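Exo-1,3/1,4-beta-glucanase (Pseudoalteromonas sp., PDB 3RRX) hydrolyses beta-1,3- and beta-1,4-linked glucans in an exo fashion, as a glycoside hydrolase built around a family 3 barrel domain. Local coordinates at residues V165-R170 and D241-G246; K215-D220 and H275-V280; V227-T232 and A260-W265; R269-K274 and A315-I320; D294-K299 and M321-F326. The protein carries 1 engineered substitution. All coordinates share one frame; numbering follows the deposited sequence.

Interaction 1 of 5, residues V165-R170 and D241-G246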
# COMPACT_ATOMS: atom_id res chain seq x y z
N VAL A 165 11.67 -2.62 -0.94
CA VAL A 165 12.29 -3.30 -2.07
C VAL A 165 12.47 -4.75 -1.62
O VAL A 165 13.37 -5.07 -0.84
CB VAL A 165 13.67 -2.69 -2.43
CG1 VAL A 165 14.31 -3.40 -3.63
CG2 VAL A 165 13.52 -1.19 -2.70
N VAL A 166 11.58 -5.62 -2.09
CA VAL A 166 11.44 -6.94 -1.48
C VAL A 166 12.35 -7.96 -2.15
O VAL A 166 12.29 -8.15 -3.36
CB VAL A 166 9.97 -7.39 -1.49
CG1 VAL A 166 9.83 -8.83 -1.00
CG2 VAL A 166 9.14 -6.43 -0.63
N ARG A 167 13.16 -8.62 -1.33
CA ARG A 167 14.21 -9.53 -1.80
C ARG A 167 13.91 -11.01 -1.51
O ARG A 167 14.59 -11.89 -2.03
CB ARG A 167 15.55 -9.13 -1.17
CG ARG A 167 15.87 -7.65 -1.33
CD ARG A 167 16.14 -7.28 -2.78
NE ARG A 167 17.46 -7.74 -3.21
CZ ARG A 167 17.99 -7.50 -4.40
NH1 ARG A 167 17.30 -6.82 -5.31
NH2 ARG A 167 19.21 -7.94 -4.68
N ASP A 168 12.91 -11.28 -0.68
CA ASP A 168 12.51 -12.65 -0.35
C ASP A 168 10.99 -12.70 -0.30
O ASP A 168 10.38 -12.12 0.61
CB ASP A 168 13.11 -13.07 1.00
CG ASP A 168 12.94 -14.57 1.29
OD1 ASP A 168 11.88 -15.15 0.97
OD2 ASP A 168 13.88 -15.17 1.85
N ASP A 169 10.38 -13.38 -1.27
CA ASP A 169 8.93 -13.33 -1.46
C ASP A 169 8.14 -14.09 -0.39
O ASP A 169 6.92 -14.08 -0.40
CB ASP A 169 8.53 -13.85 -2.85
CG ASP A 169 9.08 -12.99 -3.96
OD1 ASP A 169 9.47 -11.83 -3.67
OD2 ASP A 169 9.13 -13.46 -5.12
N ARG A 170 8.84 -14.72 0.54
CA ARG A 170 8.13 -15.37 1.65
C ARG A 170 7.44 -14.36 2.58
O ARG A 170 6.53 -14.71 3.33
CB ARG A 170 9.10 -16.24 2.44
CG ARG A 170 9.47 -17.55 1.70
CD ARG A 170 10.51 -18.35 2.47
NE ARG A 170 11.86 -17.82 2.32
CZ ARG A 170 12.95 -18.44 2.77
NH1 ARG A 170 12.85 -19.60 3.39
NH2 ARG A 170 14.15 -17.90 2.58
N ASP A 241 22.06 1.17 -1.02
CA ASP A 241 21.90 0.98 -2.46
C ASP A 241 20.72 0.10 -2.86
O ASP A 241 20.17 0.24 -3.96
CB ASP A 241 23.18 0.41 -3.06
CG ASP A 241 24.34 1.39 -2.96
OD1 ASP A 241 24.11 2.62 -2.93
OD2 ASP A 241 25.49 0.93 -2.92
N ILE A 242 20.33 -0.82 -1.99
CA ILE A 242 19.16 -1.65 -2.29
C ILE A 242 17.88 -1.12 -1.64
O ILE A 242 16.88 -0.94 -2.32
CB ILE A 242 19.36 -3.12 -1.89
CG1 ILE A 242 20.61 -3.68 -2.58
CG2 ILE A 242 18.13 -3.96 -2.28
CD1 ILE A 242 20.85 -5.14 -2.28
N HIS A 243 17.91 -0.86 -0.34
CA HIS A 243 16.66 -0.66 0.39
C HIS A 243 16.19 0.79 0.53
O HIS A 243 15.04 1.05 0.92
CB HIS A 243 16.73 -1.37 1.75
CG HIS A 243 16.85 -2.86 1.61
ND1 HIS A 243 15.76 -3.67 1.32
CD2 HIS A 243 17.92 -3.68 1.66
CE1 HIS A 243 16.17 -4.92 1.21
NE2 HIS A 243 17.48 -4.96 1.41
N SER A 244 17.07 1.73 0.20
CA SER A 244 16.78 3.15 0.42
C SER A 244 16.42 3.92 -0.85
O SER A 244 16.08 5.10 -0.79
CB SER A 244 17.97 3.81 1.11
OG SER A 244 18.22 3.17 2.36
N ALA A 245 16.47 3.24 -1.99
CA ALA A 245 16.29 3.89 -3.28
C ALA A 245 14.98 4.68 -3.40
O ALA A 245 14.96 5.78 -3.96
CB ALA A 245 16.39 2.87 -4.39
N GLY A 246 13.89 4.12 -2.88
CA GLY A 246 12.61 4.82 -2.88
C GLY A 246 12.64 6.10 -2.06
O GLY A 246 11.93 7.06 -2.36
O HOH W 1 13.01 -2.93 1.79
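Val165 and Ile242 make the tight half of this contact. Both gamma carbons of Val165 sit against the backbone carbonyl of Ile242, CG2 coming within 3.4 Å of Ile242 O, while Val165 CG1 meets Ile242 CG2 at 4.1 Å with the two side chains roughly at right angles. That oxygen is buried here with no polar partner in the model, so apolar packing is paid for with a carbonyl left unsatisfied.

The other half, partly exposed, is looser. There Ile242 CG2, anti to its own backbone N, lies under one face of the Arg167 guanidinium, off toward its rim; Arg167 CD is 3.9 Å from Ile242 CG2. Arg167 reaches that spot by bending at chi2 (-68°) and chi3 (-76°), and its CG passes 3.7 Å from His243 CE1, while its NH1 turns to Glu180 O. No direct hydrogen bond joins the segments; a water accepts from Val165 N at 3.1 Å and bonds His243 ND1 at 2.9 Å. Farther along the loop, Arg170 lies well away from the helix and grips Asp168 side-on through NE and NH2. A loop after barrel strand 157-162 thus packs on helix 236-243, in a TIM-barrel domain, beside the calcium site completed by Glu180, Leu593 and Asn594.

Interaction 2 of 5, residues K215-D220 and H275-V280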
# COMPACT_ATOMS: atom_id res chain seq x y z
N LYS A 215 6.61 5.11 3.62
CA LYS A 215 6.83 3.97 4.52
C LYS A 215 7.67 2.92 3.80
O LYS A 215 7.57 2.81 2.58
CB LYS A 215 5.49 3.28 4.83
CG LYS A 215 4.32 4.19 5.23
CD LYS A 215 3.02 3.36 5.28
CE LYS A 215 2.52 3.03 3.88
NZ LYS A 215 1.32 2.13 3.85
N HIS A 216 8.50 2.14 4.50
CA HIS A 216 8.91 2.34 5.89
C HIS A 216 10.43 2.44 5.89
O HIS A 216 11.10 1.73 5.14
CB HIS A 216 8.55 1.12 6.75
CG HIS A 216 7.09 0.84 6.85
ND1 HIS A 216 6.40 0.13 5.89
CD2 HIS A 216 6.18 1.15 7.81
CE1 HIS A 216 5.13 0.03 6.25
NE2 HIS A 216 4.97 0.63 7.42
N PHE A 217 10.99 3.30 6.74
CA PHE A 217 12.44 3.45 6.80
C PHE A 217 12.97 2.58 7.93
O PHE A 217 12.71 2.89 9.09
CB PHE A 217 12.78 4.93 7.07
CG PHE A 217 14.21 5.28 6.81
CD1 PHE A 217 14.62 5.64 5.55
CD2 PHE A 217 15.15 5.23 7.83
CE1 PHE A 217 15.96 5.94 5.29
CE2 PHE A 217 16.48 5.53 7.59
CZ PHE A 217 16.89 5.89 6.32
N VAL A 218 13.71 1.50 7.64
CA VAL A 218 14.19 1.13 6.31
C VAL A 218 14.60 -0.35 6.35
O VAL A 218 14.91 -0.88 7.43
CB VAL A 218 15.44 1.95 5.90
CG1 VAL A 218 16.59 1.72 6.89
CG2 VAL A 218 15.91 1.60 4.49
N GLY A 219 14.58 -1.02 5.20
CA GLY A 219 15.06 -2.39 5.09
C GLY A 219 14.05 -3.49 5.39
O GLY A 219 14.41 -4.67 5.50
N ASP A 220 12.77 -3.13 5.51
CA ASP A 220 11.75 -4.12 5.87
C ASP A 220 11.55 -5.20 4.79
O ASP A 220 11.02 -6.27 5.06
CB ASP A 220 10.43 -3.44 6.28
CG ASP A 220 9.90 -2.47 5.23
OD1 ASP A 220 10.65 -2.08 4.31
OD2 ASP A 220 8.73 -2.06 5.35
N HIS A 275 21.44 6.18 14.69
CA HIS A 275 22.27 6.28 13.50
C HIS A 275 21.39 6.35 12.24
O HIS A 275 21.64 7.13 11.33
CB HIS A 275 23.22 5.09 13.38
CG HIS A 275 24.02 5.11 12.12
ND1 HIS A 275 25.01 6.05 11.88
CD2 HIS A 275 23.96 4.34 11.00
CE1 HIS A 275 25.52 5.85 10.68
NE2 HIS A 275 24.90 4.82 10.13
N LEU A 276 20.37 5.50 12.18
CA LEU A 276 19.49 5.47 11.00
C LEU A 276 18.52 6.65 10.95
O LEU A 276 18.37 7.30 9.91
CB LEU A 276 18.71 4.15 10.94
CG LEU A 276 19.55 2.93 10.54
CD1 LEU A 276 18.68 1.69 10.45
CD2 LEU A 276 20.25 3.18 9.21
N LEU A 277 17.84 6.90 12.06
CA LEU A 277 16.73 7.84 12.08
C LEU A 277 17.17 9.30 12.20
O LEU A 277 16.42 10.20 11.86
CB LEU A 277 15.72 7.50 13.19
CG LEU A 277 14.99 6.16 13.07
CD1 LEU A 277 13.93 6.03 14.16
CD2 LEU A 277 14.35 6.01 11.69
N THR A 278 18.39 9.51 12.70
CA THR A 278 18.91 10.87 12.82
C THR A 278 20.11 11.07 11.90
O THR A 278 20.04 11.88 10.97
CB THR A 278 19.26 11.24 14.28
OG1 THR A 278 18.06 11.25 15.06
CG2 THR A 278 19.92 12.64 14.34
N ASP A 279 21.19 10.33 12.12
CA ASP A 279 22.40 10.59 11.35
C ASP A 279 22.22 10.35 9.86
O ASP A 279 22.58 11.21 9.05
CB ASP A 279 23.59 9.80 11.87
CG ASP A 279 24.90 10.26 11.25
OD1 ASP A 279 25.36 11.38 11.60
OD2 ASP A 279 25.46 9.53 10.41
N VAL A 280 21.65 9.21 9.49
CA VAL A 280 21.44 8.92 8.08
C VAL A 280 20.26 9.71 7.50
O VAL A 280 20.42 10.50 6.57
CB VAL A 280 21.26 7.39 7.82
CG1 VAL A 280 20.75 7.15 6.40
CG2 VAL A 280 22.59 6.63 8.07
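Phe217 reaches from the end of barrel strand 211-217 to helix 274-284, a strand-to-helix packing inside the TIM-barrel domain of this family 3 hydrolase. The short segments 215-217 and 275-280 run at 86° to each other, their axes 11.3 Å apart at closest approach, and side chains fill the distance.

Apolar contacts do nearly all the work. Phe217 CG lies anti to the backbone N (chi1 -165°), which sends the ring out to the helix, where Val280 CG1 meets its edge near the ring plane, 4.1 Å from Phe217 CZ. Leu277 runs past in the opposite direction and brings CD2 to 4.0 Å from Phe217 CD2. Next door, Val218 crosses Leu276 at about a right angle, and Val218 CB itself covers one face of the phenylalanine ring. Replacing Phe217 with an alanine would probably open a gap between strand and helix, with Leu277 and Val280 losing their common partner.

Aromatic contact comes from outside, through Tyr247, edge-to-face with Phe217. Peptide geometry adds a further feature: the bonds before His216 and Val218 are both cis. Closest of all, Phe217 CE2 comes 3.5 Å from the helix carbonyl Leu276 O, an oblique carbon-to-oxygen contact.

Interaction 3 of 5, residues V227-T232 and A260-W265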
# COMPACT_ATOMS: atom_id res chain seq x y z
N VAL A 227 10.85 -12.99 7.13
CA VAL A 227 10.01 -12.94 8.33
C VAL A 227 9.53 -11.51 8.59
O VAL A 227 10.34 -10.58 8.60
CB VAL A 227 10.78 -13.46 9.57
CG1 VAL A 227 9.97 -13.24 10.84
CG2 VAL A 227 11.14 -14.95 9.38
N ASP A 228 8.23 -11.34 8.79
CA ASP A 228 7.66 -10.01 9.02
C ASP A 228 8.19 -9.42 10.33
O ASP A 228 8.12 -10.07 11.38
CB ASP A 228 6.13 -10.10 9.06
CG ASP A 228 5.46 -8.74 9.18
OD1 ASP A 228 5.82 -7.80 8.43
OD2 ASP A 228 4.56 -8.62 10.03
N ARG A 229 8.71 -8.20 10.27
CA ARG A 229 9.30 -7.53 11.44
C ARG A 229 10.58 -8.23 11.88
O ARG A 229 10.99 -8.11 13.03
CB ARG A 229 8.32 -7.49 12.61
CG ARG A 229 6.95 -6.91 12.28
CD ARG A 229 6.21 -6.60 13.57
NE ARG A 229 4.85 -6.12 13.33
CZ ARG A 229 4.07 -5.62 14.29
NH1 ARG A 229 4.53 -5.55 15.53
NH2 ARG A 229 2.85 -5.20 14.01
N GLY A 230 11.20 -8.95 10.95
CA GLY A 230 12.37 -9.75 11.24
C GLY A 230 13.67 -8.97 11.20
O GLY A 230 13.69 -7.75 11.34
N ASN A 231 14.77 -9.69 10.98
CA ASN A 231 16.10 -9.10 11.09
C ASN A 231 16.75 -8.93 9.73
O ASN A 231 16.94 -9.90 8.99
CB ASN A 231 16.98 -9.97 11.99
CG ASN A 231 18.25 -9.27 12.42
OD1 ASN A 231 18.35 -8.04 12.39
ND2 ASN A 231 19.25 -10.05 12.82
N THR A 232 17.08 -7.70 9.38
CA THR A 232 17.70 -7.44 8.09
C THR A 232 19.23 -7.44 8.23
O THR A 232 19.80 -6.56 8.85
CB THR A 232 17.24 -6.11 7.51
OG1 THR A 232 15.82 -6.18 7.27
CG2 THR A 232 17.97 -5.83 6.20
N ALA A 260 9.00 5.07 10.37
CA ALA A 260 10.05 4.11 10.72
C ALA A 260 9.52 2.68 10.63
O ALA A 260 8.31 2.45 10.71
CB ALA A 260 10.60 4.39 12.11
N SER A 261 10.43 1.72 10.50
CA SER A 261 10.04 0.33 10.21
C SER A 261 10.09 -0.59 11.44
O SER A 261 10.87 -0.37 12.37
CB SER A 261 10.95 -0.24 9.12
OG SER A 261 12.32 -0.20 9.52
N PHE A 262 9.26 -1.64 11.41
CA PHE A 262 9.20 -2.63 12.49
C PHE A 262 10.44 -3.53 12.58
O PHE A 262 10.74 -4.05 13.65
CB PHE A 262 8.01 -3.58 12.27
CG PHE A 262 6.67 -3.02 12.67
CD1 PHE A 262 6.40 -2.66 13.98
CD2 PHE A 262 5.64 -2.94 11.73
CE1 PHE A 262 5.15 -2.18 14.35
CE2 PHE A 262 4.38 -2.46 12.09
CZ PHE A 262 4.14 -2.08 13.40
N ASN A 263 11.11 -3.75 11.45
CA ASN A 263 12.23 -4.69 11.42
C ASN A 263 13.45 -4.23 12.23
O ASN A 263 13.51 -3.08 12.69
CB ASN A 263 12.68 -4.96 9.98
CG ASN A 263 13.18 -3.70 9.29
OD1 ASN A 263 12.39 -2.83 8.92
ND2 ASN A 263 14.50 -3.59 9.12
N SER A 264 14.40 -5.14 12.41
CA SER A 264 15.69 -4.80 12.98
C SER A 264 16.71 -4.72 11.86
O SER A 264 16.50 -5.28 10.78
CB SER A 264 16.12 -5.85 14.00
OG SER A 264 15.23 -5.85 15.12
N TRP A 265 17.81 -4.01 12.10
CA TRP A 265 18.93 -4.02 11.17
C TRP A 265 20.14 -4.57 11.92
O TRP A 265 20.57 -4.00 12.92
CB TRP A 265 19.21 -2.61 10.63
CG TRP A 265 20.46 -2.53 9.77
CD1 TRP A 265 20.82 -3.38 8.76
CD2 TRP A 265 21.51 -1.54 9.85
NE1 TRP A 265 22.02 -2.98 8.21
CE2 TRP A 265 22.46 -1.86 8.87
CE3 TRP A 265 21.73 -0.43 10.67
CZ2 TRP A 265 23.62 -1.11 8.67
CZ3 TRP A 265 22.88 0.33 10.47
CH2 TRP A 265 23.81 -0.02 9.48
O HOH W 2 13.71 -8.27 14.28
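Arg229 lays its guanidinium flat on the ring of Phe262, the planes 5° apart. Arg229 CZ stands 3.6 Å from the centroid of the Phe262 ring, almost straight above it, which makes this a cation-pi stack, and the two side chains lie side by side pointing the same way. The arginine chain is extended from CG to NE, so its methylenes follow the phenylalanine too: Arg229 CG is 3.5 Å from Phe262 CB, and Arg229 CD makes a CH-pi contact over the ring.

Beside the stack the backbones pair as parallel strands, Asn231 with Ser264 and Thr232 with Trp265. Ser264 N donates to Gly230 O at 2.9 Å, nearly straight at 169°, and Thr232 N returns a bond to Ser264 O of 2.9 Å. The second oxygen is gripped twice: Asn263 ND2 reaches it at 3.1 Å from the opposite face of its plane. Thr232 O lies near the plane of the Trp265 indole, 3.3 Å from Trp265 CD1 at the ring's edge.

One shell out, Ser261 OG donates to Asn263 OD1, while Asn263 ND2 also reaches Val218 O. A water links Arg229 O to Ser264 OG. Strand 268-269, antiparallel to 264-265, completes a small mixed sheet in loops that follow TIM-barrel strands 211-217 and 257-260; its Arg269 binds the carbonyls of Arg229 and Phe262.

The guanidinium has a long, weak ion pair with Glu494, so the stacked ring is likely to supply much of what fixes the orientation of this positive group.

Interaction 4 of 5, residues R269-K274 and A315-I320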
# COMPACT_ATOMS: atom_id res chain seq x y z
N ARG A 269 16.53 -2.93 16.60
CA ARG A 269 15.26 -2.36 16.12
C ARG A 269 15.49 -0.98 15.54
O ARG A 269 16.05 -0.10 16.19
CB ARG A 269 14.23 -2.26 17.25
CG ARG A 269 13.73 -3.59 17.79
CD ARG A 269 12.69 -4.21 16.85
NE ARG A 269 12.27 -5.52 17.34
CZ ARG A 269 11.70 -6.46 16.59
NH1 ARG A 269 11.48 -6.24 15.30
NH2 ARG A 269 11.37 -7.63 17.15
N VAL A 270 15.02 -0.78 14.31
CA VAL A 270 15.17 0.51 13.65
C VAL A 270 14.58 1.66 14.49
O VAL A 270 15.16 2.75 14.53
CB VAL A 270 14.56 0.50 12.23
CG1 VAL A 270 14.55 1.89 11.63
CG2 VAL A 270 15.32 -0.49 11.32
N HIS A 271 13.46 1.42 15.16
CA HIS A 271 12.79 2.49 15.90
C HIS A 271 13.66 3.04 17.03
O HIS A 271 13.38 4.11 17.55
CB HIS A 271 11.45 2.05 16.48
CG HIS A 271 10.29 2.20 15.54
ND1 HIS A 271 10.11 1.38 14.45
CD2 HIS A 271 9.26 3.08 15.52
CE1 HIS A 271 9.01 1.74 13.81
NE2 HIS A 271 8.47 2.77 14.45
N GLY A 272 14.69 2.30 17.42
CA GLY A 272 15.57 2.75 18.49
C GLY A 272 16.96 3.13 18.00
O GLY A 272 17.86 3.37 18.81
N ASP A 273 17.13 3.20 16.68
CA ASP A 273 18.46 3.40 16.09
C ASP A 273 18.71 4.84 15.67
O ASP A 273 18.27 5.27 14.60
CB ASP A 273 18.65 2.46 14.88
CG ASP A 273 20.12 2.34 14.45
OD1 ASP A 273 20.89 3.28 14.66
OD2 ASP A 273 20.50 1.29 13.90
N LYS A 274 19.43 5.59 16.51
CA LYS A 274 19.71 6.98 16.22
C LYS A 274 20.58 7.15 14.97
O LYS A 274 20.48 8.15 14.27
CB LYS A 274 20.36 7.70 17.42
CG LYS A 274 20.54 9.21 17.20
CD LYS A 274 21.03 9.93 18.44
CE LYS A 274 21.18 11.43 18.18
NZ LYS A 274 21.89 12.12 19.31
N ALA A 315 16.06 8.77 19.41
CA ALA A 315 16.63 8.22 18.18
C ALA A 315 16.24 9.05 16.96
O ALA A 315 16.89 8.98 15.93
CB ALA A 315 16.20 6.75 17.99
N GLY A 316 15.16 9.82 17.08
CA GLY A 316 14.73 10.66 15.97
C GLY A 316 13.27 10.54 15.57
O GLY A 316 12.85 11.17 14.60
N VAL A 317 12.48 9.74 16.29
CA VAL A 317 11.04 9.72 16.02
C VAL A 317 10.43 11.03 16.52
O VAL A 317 10.72 11.47 17.63
CB VAL A 317 10.32 8.51 16.68
CG1 VAL A 317 8.81 8.58 16.45
CG2 VAL A 317 10.88 7.19 16.13
N ASP A 318 9.58 11.65 15.70
CA ASP A 318 8.97 12.94 16.02
C ASP A 318 7.51 12.84 16.45
O ASP A 318 7.03 13.68 17.22
CB ASP A 318 9.10 13.87 14.82
CG ASP A 318 10.54 14.07 14.40
OD1 ASP A 318 11.36 14.32 15.30
OD2 ASP A 318 10.86 13.94 13.19
N VAL A 319 6.80 11.85 15.92
CA VAL A 319 5.41 11.61 16.28
C VAL A 319 5.22 10.13 16.62
O VAL A 319 5.59 9.25 15.84
CB VAL A 319 4.41 12.02 15.16
CG1 VAL A 319 2.96 11.60 15.52
CG2 VAL A 319 4.48 13.54 14.90
N ILE A 320 4.66 9.87 17.80
CA ILE A 320 4.54 8.50 18.28
C ILE A 320 3.14 7.94 18.03
O ILE A 320 2.15 8.49 18.53
CB ILE A 320 4.87 8.40 19.78
CG1 ILE A 320 6.32 8.82 20.03
CG2 ILE A 320 4.67 6.97 20.27
CD1 ILE A 320 7.32 7.78 19.58
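Lys274 has CG anti to its backbone N (chi1 -174°) and an extended chain beyond, so only the root of the side chain lies over Ala315: Lys274 CB is 3.8 Å from Ala315 CA, and the amino end leads away. The Ala315 methyl fits in turn against the bend of the other backbone, with CB 3.7 Å from Gly272 C and about as far from Lys274 N. On the flank, His271 turns its ring obliquely to Val317 CG2, 4.5 Å from His271 CD2; the ring's NE2 is bonded to Asp294 N.

Two helix ends meet here. Gly316 closes helix 310-315 with a Schellman motif, at a positive phi that calls for glycine. Asp273 is the N-cap of helix 274-284, its OD1 weakly bonded to the backbone just ahead.

No conventional hydrogen bond crosses between the segments. Ala315 O takes a CA-H...O contact from Lys274, 3.5 Å from Lys274 CA to the oxygen and 166° at the hydrogen, besides a true bond from Thr278 OG1; His271 O is buried with no partner in the model. A carbonyl at one helix's C-terminal end facing another helix's first turn would be expected to set the negative end of one helix dipole near the positive end of the other, a mild attraction added to close packing.

Interaction 5 of 5, residues D294-K299 and M321-F326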
# COMPACT_ATOMS: atom_id res chain seq x y z
N ASP A 294 5.56 3.45 13.66
CA ASP A 294 4.48 2.54 13.26
C ASP A 294 3.70 2.09 14.51
O ASP A 294 4.07 2.40 15.64
CB ASP A 294 5.05 1.35 12.46
CG ASP A 294 4.05 0.79 11.43
OD1 ASP A 294 2.83 0.94 11.62
OD2 ASP A 294 4.49 0.19 10.42
N TRP A 295 2.62 1.34 14.28
CA TRP A 295 1.62 1.01 15.31
C TRP A 295 2.20 0.34 16.56
O TRP A 295 2.53 -0.85 16.53
CB TRP A 295 0.56 0.11 14.66
CG TRP A 295 -0.63 -0.25 15.50
CD1 TRP A 295 -0.67 -1.14 16.54
CD2 TRP A 295 -1.97 0.22 15.34
NE1 TRP A 295 -1.94 -1.23 17.04
CE2 TRP A 295 -2.76 -0.42 16.32
CE3 TRP A 295 -2.58 1.11 14.45
CZ2 TRP A 295 -4.13 -0.18 16.44
CZ3 TRP A 295 -3.95 1.35 14.58
CH2 TRP A 295 -4.71 0.70 15.57
N ASN A 296 2.31 1.08 17.66
CA ASN A 296 2.95 0.56 18.88
C ASN A 296 4.35 -0.03 18.66
O ASN A 296 4.82 -0.87 19.44
CB ASN A 296 2.08 -0.50 19.56
CG ASN A 296 0.91 0.10 20.31
OD1 ASN A 296 0.99 1.21 20.82
ND2 ASN A 296 -0.20 -0.65 20.39
N ALA A 297 5.03 0.41 17.60
CA ALA A 297 6.37 -0.11 17.32
C ALA A 297 7.33 0.21 18.48
O ALA A 297 8.32 -0.49 18.68
CB ALA A 297 6.91 0.47 16.02
N HIS A 298 7.04 1.26 19.23
CA HIS A 298 7.95 1.68 20.30
C HIS A 298 8.07 0.64 21.40
O HIS A 298 9.08 0.58 22.10
CB HIS A 298 7.49 3.02 20.90
CG HIS A 298 6.14 2.96 21.54
ND1 HIS A 298 4.97 3.07 20.82
CD2 HIS A 298 5.77 2.81 22.84
CE1 HIS A 298 3.94 3.00 21.65
NE2 HIS A 298 4.40 2.83 22.88
N LYS A 299 7.05 -0.18 21.58
CA LYS A 299 7.07 -1.11 22.69
C LYS A 299 8.17 -2.17 22.54
O LYS A 299 8.60 -2.76 23.52
CB LYS A 299 5.69 -1.74 22.93
CG LYS A 299 5.42 -3.01 22.17
CD LYS A 299 4.13 -3.67 22.65
CE LYS A 299 4.04 -5.11 22.16
NZ LYS A 299 2.82 -5.82 22.64
N MET A 321 3.06 6.87 17.25
CA MET A 321 1.78 6.22 16.98
C MET A 321 1.49 5.30 18.15
O MET A 321 1.98 4.18 18.21
CB MET A 321 1.83 5.42 15.67
CG MET A 321 0.47 4.85 15.19
SD MET A 321 0.60 3.96 13.62
CE MET A 321 1.00 5.30 12.50
N VAL A 322 0.72 5.79 19.11
CA VAL A 322 0.39 5.02 20.30
C VAL A 322 -1.13 5.02 20.44
O VAL A 322 -1.72 5.82 21.18
CB VAL A 322 1.17 5.53 21.55
CG1 VAL A 322 1.02 7.06 21.72
CG2 VAL A 322 0.75 4.77 22.82
N PRO A 323 -1.79 4.15 19.68
CA PRO A 323 -3.24 4.24 19.47
C PRO A 323 -4.07 4.14 20.74
O PRO A 323 -5.09 4.84 20.87
CB PRO A 323 -3.54 3.06 18.52
CG PRO A 323 -2.34 2.17 18.58
CD PRO A 323 -1.17 3.07 18.89
N GLU A 324 -3.64 3.30 21.68
CA GLU A 324 -4.44 2.98 22.86
C GLU A 324 -3.88 3.57 24.16
O GLU A 324 -4.64 4.02 25.02
CB GLU A 324 -4.56 1.45 23.01
CG GLU A 324 -5.27 1.02 24.28
CD GLU A 324 -5.51 -0.48 24.35
OE1 GLU A 324 -4.94 -1.23 23.53
OE2 GLU A 324 -6.27 -0.90 25.24
N HIS A 325 -2.56 3.57 24.30
CA HIS A 325 -1.94 3.95 25.57
C HIS A 325 -1.42 5.39 25.59
O HIS A 325 -0.53 5.72 26.37
CB HIS A 325 -0.81 2.98 25.92
CG HIS A 325 -1.25 1.55 26.01
ND1 HIS A 325 -1.46 0.76 24.90
CD2 HIS A 325 -1.52 0.76 27.08
CE1 HIS A 325 -1.84 -0.45 25.28
NE2 HIS A 325 -1.88 -0.47 26.60
N PHE A 326 -2.00 6.23 24.75
CA PHE A 326 -1.53 7.60 24.55
C PHE A 326 -1.53 8.48 25.80
O PHE A 326 -0.65 9.33 25.96
CB PHE A 326 -2.35 8.28 23.45
CG PHE A 326 -3.83 8.21 23.66
CD1 PHE A 326 -4.56 7.13 23.18
CD2 PHE A 326 -4.50 9.22 24.33
CE1 PHE A 326 -5.94 7.06 23.37
CE2 PHE A 326 -5.87 9.16 24.53
CZ PHE A 326 -6.59 8.08 24.05
O HOH W 3 5.13 3.66 18.01
O HOH W 4 -1.16 1.88 22.41
O HOH W 5 -2.71 -1.51 21.86
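Asn296 N donates to Met321 O, 3.2 Å away at an N-H...O angle of 154°, and this is the one direct hydrogen bond between the two backbones. It is offered by a type II turn from Asp294 to Ala297, closed by Ala297 N to Asp294 O, with Asn296 at positive phi. The opposing chain has just left strand 320-321 and runs irregularly to His325, the N-cap of helix 326-338.

Among the side chains, Trp295 and Pro323 make a CH-pi contact. Pro323 CG sits over the centre of one indole face, 3.7 Å from the centroid of the six-membered ring of Trp295, with Pro323 CB alongside, over CZ2 and CH2 of that ring. Met321, extended through chi1 (-172°) and chi2, brings SD to the turn, 3.4 Å from Trp295 N. An alanine in place of Trp295 would probably strip Pro323 of the flat surface it rests on, leaving its CG and CB without their partner.

These are loops following neighbouring strands, 290-292 and 320-321, of the TIM-barrel domain, where such loops ring the barrel mouth.

Asn296 lies across Pro323, with Asn296 OD1 3.4 Å from Pro323 CD. The same oxygen accepts from a water 2.8 Å away, which is also bonded by His325 N and His325 ND1. His298 meets Val322 obliquely through CE1, while His298 ND1, 2.9 Å from a second water, shares that water with Asp294 O and Met321 O. Its other nitrogen, NE2, is bonded to Leu306 O.

All five contacts lie in the barrel domain. Interaction 1 sits toward the calcium side; interaction 5 is the farthest from interaction 1, their centres about 26 Å apart. Between them, interactions 2 and 4 are closest, about 8 Å centre to centre; they touch and share helix 274-284. Interaction 3 is nested along the chain inside the loop closed by interaction 2, and Gly219 O probably bonds Thr232 OG1. Interactions 1 and 2 cross in sequence, as do 4 and 5, and the members of each pair touch. Strands 211-217, 257-260 and 290-292, side by side in the parallel sheet, are thus knitted to following loops and helices in one continuous network.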